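Cyclopenase asqI (Emericella nidulans, PDB 5YY3) catalyses the zinc-dependent ring contraction of 4'-methoxycyclopenin to 4'-methoxyviridicatin, with loss of methyl isocyanate, in aspoquinolone biosynthesis. Local coordinates at residues L141-F147 with I382-G386; V157-I161 with P253-L257. Numbering follows the deposited sequence.

Contact 1 (L141-F147 with I382-G386); sequences LKNHPFF and ISNFG
Phe385, held on an extended backbone (phi/psi -144/133) with chi1 t (180°) and chi2 -81°, inserts its ring among four side chains of 141-147. That segment is compact: a 3-10 turn at 141-143 with His144 N hydrogen-bonded to Leu141 O (3.0 Å), then a second at 145-146, with Phe147 N hydrogen-bonded to His144 O (2.9 Å). Phe146 (chi1 m, -72°; chi2 6°) turns its ring edge toward the face of Phe385, an edge-to-face pair with centroids 4.8 Å apart and planes at 60°; Phe146 CD2 lies 3.6 Å from Phe385 CG, and Phe146 CB makes a CH-pi contact 4.2 Å from the ring centroid of Phe385. His144 (chi1 t, chi2 -74°) completes an aromatic cluster, its ring oblique to Phe385 (centroids 4.8 Å, planes 48°). His144 ND1 accepts a hydrogen bond from Phe146 N (3.0 Å), helping orient the imidazole. Leu141 (t, p) brings CD1 to 3.7 Å from Phe385 CE2, and Phe147 (chi1 m, -85°) brings CE1 to 3.8 Å from Phe385 CZ, at the edge of the Phe385 ring. Ser383 (chi1 t) sets its CB 3.9 Å from Phe146 CZ; Asn384 centres an inverse gamma turn. The backbones stay apart, Phe146 CA and Phe385 CA being 8.9 Å distant. This aromatic packing joins two loops of the hemocyanin-like metal-binding domain: His144 touches Glu115 of helix 114-127, and Leu141 rests on helix 180-193.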
ATOM      1  N   LEU A 141      26.449  18.624  17.546  1.00 30.30           N
ATOM      2  CA  LEU A 141      26.572  18.027  16.221  1.00 29.49           C
ATOM      3  C   LEU A 141      26.174  19.032  15.150  1.00 31.40           C
ATOM      4  O   LEU A 141      26.646  18.955  14.014  1.00 32.69           O
ATOM      5  CB  LEU A 141      25.708  16.768  16.100  1.00 31.89           C
ATOM      6  CG  LEU A 141      25.585  16.130  14.705  1.00 28.82           C
ATOM      7  CD1 LEU A 141      26.907  15.572  14.284  1.00 26.16           C
ATOM      8  CD2 LEU A 141      24.503  15.038  14.676  1.00 27.36           C
ATOM      9  N   LYS A 142      25.318  19.985  15.523  1.00 29.96           N
ATOM     10  CA  LYS A 142      24.829  20.969  14.578  1.00 32.91           C
ATOM     11  C   LYS A 142      25.957  21.830  14.015  1.00 34.37           C
ATOM     12  O   LYS A 142      25.831  22.384  12.932  1.00 36.90           O
ATOM     13  CB  LYS A 142      23.773  21.870  15.210  1.00 30.39           C
ATOM     14  CG  LYS A 142      22.908  22.506  14.112  1.00 39.75           C
ATOM     15  CD  LYS A 142      22.373  23.900  14.441  1.00 45.95           C
ATOM     16  CE  LYS A 142      21.815  24.605  13.180  1.00 40.32           C
ATOM     17  NZ  LYS A 142      22.531  24.172  11.944  1.00 38.80           N
ATOM     18  N   ASN A 143      27.060  21.949  14.745  1.00 34.61           N
ATOM     19  CA  ASN A 143      28.180  22.749  14.269  1.00 36.61           C
ATOM     20  C   ASN A 143      29.039  22.036  13.232  1.00 35.16           C
ATOM     21  O   ASN A 143      29.877  22.674  12.599  1.00 37.13           O
ATOM     22  CB  ASN A 143      29.076  23.195  15.438  1.00 37.80           C
ATOM     23  CG  ASN A 143      28.434  24.262  16.304  1.00 43.68           C
ATOM     24  OD1 ASN A 143      27.244  24.556  16.174  1.00 48.38           O
ATOM     25  ND2 ASN A 143      29.235  24.874  17.176  1.00 53.85           N
ATOM     26  N   HIS A 144      28.834  20.731  13.065  1.00 30.59           N
ATOM     27  CA  HIS A 144      29.645  19.938  12.158  1.00 29.94           C
ATOM     28  C   HIS A 144      29.523  20.492  10.743  1.00 32.47           C
ATOM     29  O   HIS A 144      28.438  20.921  10.337  1.00 34.78           O
ATOM     30  CB  HIS A 144      29.213  18.473  12.218  1.00 31.43           C
ATOM     31  CG  HIS A 144      30.129  17.542  11.491  1.00 32.37           C
ATOM     32  ND1 HIS A 144      30.170  17.455  10.114  1.00 28.99           N
ATOM     33  CD2 HIS A 144      31.046  16.655  11.950  1.00 30.68           C
ATOM     34  CE1 HIS A 144      31.069  16.554   9.756  1.00 34.47           C
ATOM     35  NE2 HIS A 144      31.617  16.054  10.852  1.00 30.43           N
ATOM     36  N   PRO A 145      30.646  20.518  10.002  1.00 32.01           N
ATOM     37  CA  PRO A 145      30.688  21.022   8.621  1.00 32.37           C
ATOM     38  C   PRO A 145      29.579  20.485   7.709  1.00 33.51           C
ATOM     39  O   PRO A 145      29.161  21.196   6.796  1.00 34.51           O
ATOM     40  CB  PRO A 145      32.059  20.545   8.121  1.00 33.04           C
ATOM     41  CG  PRO A 145      32.909  20.537   9.338  1.00 35.74           C
ATOM     42  CD  PRO A 145      31.994  20.162  10.494  1.00 33.29           C
ATOM     43  N   PHE A 146      29.117  19.257   7.942  1.00 33.50           N
ATOM     44  CA  PHE A 146      28.103  18.652   7.075  1.00 32.60           C
ATOM     45  C   PHE A 146      26.736  19.333   7.227  1.00 31.40           C
ATOM     46  O   PHE A 146      25.878  19.218   6.354  1.00 34.81           O
ATOM     47  CB  PHE A 146      27.958  17.151   7.355  1.00 30.97           C
ATOM     48  CG  PHE A 146      29.114  16.314   6.870  1.00 30.34           C
ATOM     49  CD1 PHE A 146      30.248  16.892   6.333  1.00 30.74           C
ATOM     50  CD2 PHE A 146      29.051  14.932   6.946  1.00 29.88           C
ATOM     51  CE1 PHE A 146      31.305  16.108   5.889  1.00 30.64           C
ATOM     52  CE2 PHE A 146      30.093  14.148   6.510  1.00 30.93           C
ATOM     53  CZ  PHE A 146      31.225  14.736   5.977  1.00 32.45           C
ATOM     54  N   PHE A 147      26.544  20.038   8.338  1.00 32.02           N
ATOM     55  CA  PHE A 147      25.322  20.798   8.579  1.00 36.45           C
ATOM     56  C   PHE A 147      25.307  22.140   7.860  1.00 37.77           C
ATOM     57  O   PHE A 147      24.502  23.006   8.186  1.00 46.41           O
ATOM     58  CB  PHE A 147      25.121  21.027  10.081  1.00 34.29           C
ATOM     59  CG  PHE A 147      24.426  19.890  10.781  1.00 34.61           C
ATOM     60  CD1 PHE A 147      25.073  18.686  10.990  1.00 31.51           C
ATOM     61  CD2 PHE A 147      23.126  20.025  11.220  1.00 28.86           C
ATOM     62  CE1 PHE A 147      24.433  17.640  11.626  1.00 28.50           C
ATOM     63  CE2 PHE A 147      22.491  18.992  11.864  1.00 28.86           C
ATOM     64  CZ  PHE A 147      23.139  17.796  12.060  1.00 28.66           C
ATOM     65  N   ILE A 382      36.684  10.183   4.498  1.00 41.86           N
ATOM     66  CA  ILE A 382      35.448   9.575   4.990  1.00 36.06           C
ATOM     67  C   ILE A 382      35.265   9.818   6.469  1.00 31.98           C
ATOM     68  O   ILE A 382      36.088   9.412   7.282  1.00 34.31           O
ATOM     69  CB  ILE A 382      35.415   8.069   4.775  1.00 35.17           C
ATOM     70  CG1 ILE A 382      35.569   7.729   3.300  1.00 34.85           C
ATOM     71  CG2 ILE A 382      34.132   7.485   5.338  1.00 33.96           C
ATOM     72  CD1 ILE A 382      35.830   6.272   3.091  1.00 36.07           C
ATOM     73  N   SER A 383      34.159  10.465   6.796  1.00 34.05           N
ATOM     74  CA  SER A 383      33.819  10.806   8.157  1.00 26.71           C
ATOM     75  C   SER A 383      32.928   9.758   8.799  1.00 31.02           C
ATOM     76  O   SER A 383      31.977   9.272   8.185  1.00 35.22           O
ATOM     77  CB  SER A 383      33.125  12.163   8.187  1.00 29.21           C
ATOM     78  OG  SER A 383      32.584  12.417   9.470  1.00 37.21           O
ATOM     79  N   ASN A 384      33.248   9.395  10.035  1.00 34.08           N
ATOM     80  CA  ASN A 384      32.304   8.656  10.847  1.00 34.38           C
ATOM     81  C   ASN A 384      31.177   9.602  11.209  1.00 38.12           C
ATOM     82  O   ASN A 384      31.230  10.290  12.229  1.00 40.57           O
ATOM     83  CB  ASN A 384      32.946   8.095  12.110  1.00 33.01           C
ATOM     84  CG  ASN A 384      31.959   7.309  12.959  1.00 44.16           C
ATOM     85  OD1 ASN A 384      30.831   7.034  12.527  1.00 47.45           O
ATOM     86  ND2 ASN A 384      32.377   6.933  14.178  1.00 49.04           N
ATOM     87  N   PHE A 385      30.163   9.632  10.362  1.00 32.60           N
ATOM     88  CA  PHE A 385      29.064  10.559  10.526  1.00 31.53           C
ATOM     89  C   PHE A 385      27.780   9.876  10.101  1.00 32.49           C
ATOM     90  O   PHE A 385      27.730   9.232   9.049  1.00 29.45           O
ATOM     91  CB  PHE A 385      29.307  11.825   9.698  1.00 32.82           C
ATOM     92  CG  PHE A 385      28.212  12.856   9.795  1.00 27.84           C
ATOM     93  CD1 PHE A 385      27.044  12.734   9.045  1.00 25.73           C
ATOM     94  CD2 PHE A 385      28.369  13.965  10.611  1.00 22.87           C
ATOM     95  CE1 PHE A 385      26.039  13.684   9.123  1.00 24.49           C
ATOM     96  CE2 PHE A 385      27.377  14.929  10.696  1.00 28.61           C
ATOM     97  CZ  PHE A 385      26.202  14.788   9.950  1.00 30.16           C
ATOM     98  N   GLY A 386      26.755  10.007  10.934  1.00 27.65           N
ATOM     99  CA  GLY A 386      25.398   9.681  10.535  1.00 26.13           C
ATOM    100  C   GLY A 386      25.080   8.211  10.428  1.00 26.33           C
ATOM    101  O   GLY A 386      24.152   7.836   9.712  1.00 26.26           O
TER

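Contact 2 (V157-I161 with P253-L257)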
ATOM      1  N   VAL A 157      17.147  25.562   0.747  1.00 32.63           N
ATOM      2  CA  VAL A 157      17.093  24.471   1.697  1.00 27.69           C
ATOM      3  C   VAL A 157      16.415  23.280   1.040  1.00 29.36           C
ATOM      4  O   VAL A 157      15.220  23.312   0.737  1.00 31.74           O
ATOM      5  CB  VAL A 157      16.360  24.875   2.984  1.00 26.19           C
ATOM      6  CG1 VAL A 157      16.479  23.772   4.040  1.00 29.53           C
ATOM      7  CG2 VAL A 157      16.915  26.197   3.510  1.00 25.02           C
ATOM      8  N   ALA A 158      17.194  22.233   0.806  1.00 28.38           N
ATOM      9  CA  ALA A 158      16.688  21.036   0.153  1.00 29.99           C
ATOM     10  C   ALA A 158      15.985  20.150   1.156  1.00 26.68           C
ATOM     11  O   ALA A 158      16.534  19.828   2.198  1.00 29.96           O
ATOM     12  CB  ALA A 158      17.823  20.276  -0.523  1.00 24.26           C
ATOM     13  N   GLY A 159      14.759  19.764   0.850  1.00 27.86           N
ATOM     14  CA  GLY A 159      14.051  18.841   1.717  1.00 27.78           C
ATOM     15  C   GLY A 159      14.252  17.431   1.207  1.00 29.69           C
ATOM     16  O   GLY A 159      15.046  17.200   0.299  1.00 30.50           O
ATOM     17  N   GLU A 160      13.523  16.492   1.792  1.00 28.80           N
ATOM     18  CA  GLU A 160      13.634  15.088   1.450  1.00 28.27           C
ATOM     19  C   GLU A 160      12.753  14.761   0.245  1.00 26.88           C
ATOM     20  O   GLU A 160      11.706  15.366   0.054  1.00 29.68           O
ATOM     21  CB  GLU A 160      13.232  14.238   2.661  1.00 32.51           C
ATOM     22  CG  GLU A 160      13.356  12.743   2.483  1.00 36.64           C
ATOM     23  CD  GLU A 160      12.513  11.987   3.490  1.00 35.50           C
ATOM     24  OE1 GLU A 160      11.415  12.482   3.846  1.00 36.76           O
ATOM     25  OE2 GLU A 160      12.954  10.901   3.922  1.00 38.00           O
ATOM     26  N   ILE A 161      13.180  13.808  -0.575  1.00 25.21           N
ATOM     27  CA  ILE A 161      12.340  13.328  -1.661  1.00 27.07           C
ATOM     28  C   ILE A 161      11.379  12.255  -1.118  1.00 29.43           C
ATOM     29  O   ILE A 161      11.796  11.101  -0.950  1.00 32.97           O
ATOM     30  CB  ILE A 161      13.219  12.785  -2.821  1.00 24.24           C
ATOM     31  CG1 ILE A 161      14.169  13.878  -3.317  1.00 23.81           C
ATOM     32  CG2 ILE A 161      12.381  12.290  -3.997  1.00 24.27           C
ATOM     33  CD1 ILE A 161      14.920  13.524  -4.607  1.00 22.81           C
ATOM     34  N   PRO A 253      21.208   9.693   1.788  1.00 29.13           N
ATOM     35  CA  PRO A 253      21.163  10.639   2.915  1.00 33.91           C
ATOM     36  C   PRO A 253      20.161  11.769   2.631  1.00 34.75           C
ATOM     37  O   PRO A 253      19.926  12.034   1.448  1.00 32.81           O
ATOM     38  CB  PRO A 253      22.607  11.166   2.997  1.00 29.20           C
ATOM     39  CG  PRO A 253      23.431  10.188   2.261  1.00 27.81           C
ATOM     40  CD  PRO A 253      22.552   9.594   1.203  1.00 26.60           C
ATOM     41  N   ILE A 254      19.572  12.393   3.656  1.00 33.20           N
ATOM     42  CA  ILE A 254      18.635  13.494   3.389  1.00 36.78           C
ATOM     43  C   ILE A 254      19.333  14.577   2.604  1.00 43.31           C
ATOM     44  O   ILE A 254      20.488  14.921   2.892  1.00 43.12           O
ATOM     45  CB  ILE A 254      18.053  14.168   4.628  1.00 38.04           C
ATOM     46  CG1 ILE A 254      18.083  13.257   5.828  1.00 35.70           C
ATOM     47  CG2 ILE A 254      16.629  14.658   4.345  1.00 38.60           C
ATOM     48  CD1 ILE A 254      17.419  13.914   6.952  1.00 39.22           C
ATOM     49  N   SER A 255      18.601  15.129   1.642  1.00 39.10           N
ATOM     50  CA  SER A 255      19.186  15.869   0.533  1.00 42.82           C
ATOM     51  C   SER A 255      20.239  16.890   0.972  1.00 39.47           C
ATOM     52  O   SER A 255      21.221  17.108   0.278  1.00 45.07           O
ATOM     53  CB  SER A 255      18.071  16.546  -0.241  1.00 38.67           C
ATOM     54  OG  SER A 255      16.909  15.731  -0.162  1.00 34.83           O
ATOM     55  N   SER A 256      20.059  17.484   2.139  1.00 33.15           N
ATOM     56  CA  SER A 256      21.009  18.482   2.609  1.00 35.98           C
ATOM     57  C   SER A 256      22.402  17.865   2.841  1.00 40.47           C
ATOM     58  O   SER A 256      23.415  18.539   2.686  1.00 44.75           O
ATOM     59  CB  SER A 256      20.468  19.150   3.880  1.00 40.00           C
ATOM     60  OG  SER A 256      19.056  19.388   3.783  1.00 32.24           O
ATOM     61  N   LEU A 257      22.447  16.572   3.165  1.00 36.24           N
ATOM     62  CA  LEU A 257      23.689  15.871   3.495  1.00 33.09           C
ATOM     63  C   LEU A 257      24.348  15.224   2.287  1.00 33.50           C
ATOM     64  O   LEU A 257      25.497  14.783   2.369  1.00 30.96           O
ATOM     65  CB  LEU A 257      23.433  14.780   4.544  1.00 33.39           C
ATOM     66  CG  LEU A 257      22.962  15.165   5.946  1.00 28.52           C
ATOM     67  CD1 LEU A 257      22.662  13.913   6.745  1.00 26.56           C
ATOM     68  CD2 LEU A 257      24.001  16.003   6.653  1.00 30.46           C
TER
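Two serines of 253-257 bind consecutive carbonyls of the extended segment 157-161. Ser255 OG donates to Gly159 O at 2.4 Å, a very short bond, while Ser256 OG donates weakly to Ala158 O at 3.0 Å. Residues 255-257 have helical backbone angles, and Leu257 N closes the turn on Ile254 O (2.6 Å). Packing accompanies the two bonds: Ala158 CB meets Ser255 CB at 3.7 Å, and Glu160 CB meets Ile254 CG2 at 3.8 Å. The carboxylate of Glu160 is engaged elsewhere, its OE2 forming a salt bridge with Lys459 and a weak hydrogen bond with Ser174. Ile161 O accepts from Thr166 OG1. Val157 N is satisfied by Asn454 OD1 of the second subunit, and the backbones of Val157 and Gly159 also hydrogen-bond to that subunit, whose Pro450 packs on Ala158 and Ser255, so this loop pairing also forms part of a subunit interface. Within the chain, it joins the loop leading to helix 174-177 with the one between helices 210-231 and 288-304.

How the contacts relate
Contact 2 is nested along the chain inside the loop closed by contact 1, and their centres lie about 14 Å apart. They touch through Leu257: its CD2 is 3.7 Å from Phe146 O and 4.0 Å from Phe385 CE1, so the turn at 253-257 packs against the aromatic cluster. Contact 1 is near the zinc site, with the side chain of Leu141 about 8 Å from that of the ligand His186 and the side chain of Phe385 about 10 Å from that of His190; contact 2 lies away from the site, toward the second subunit. Met456 borders both, touching Phe147 in contact 1 and Ser256 in contact 2.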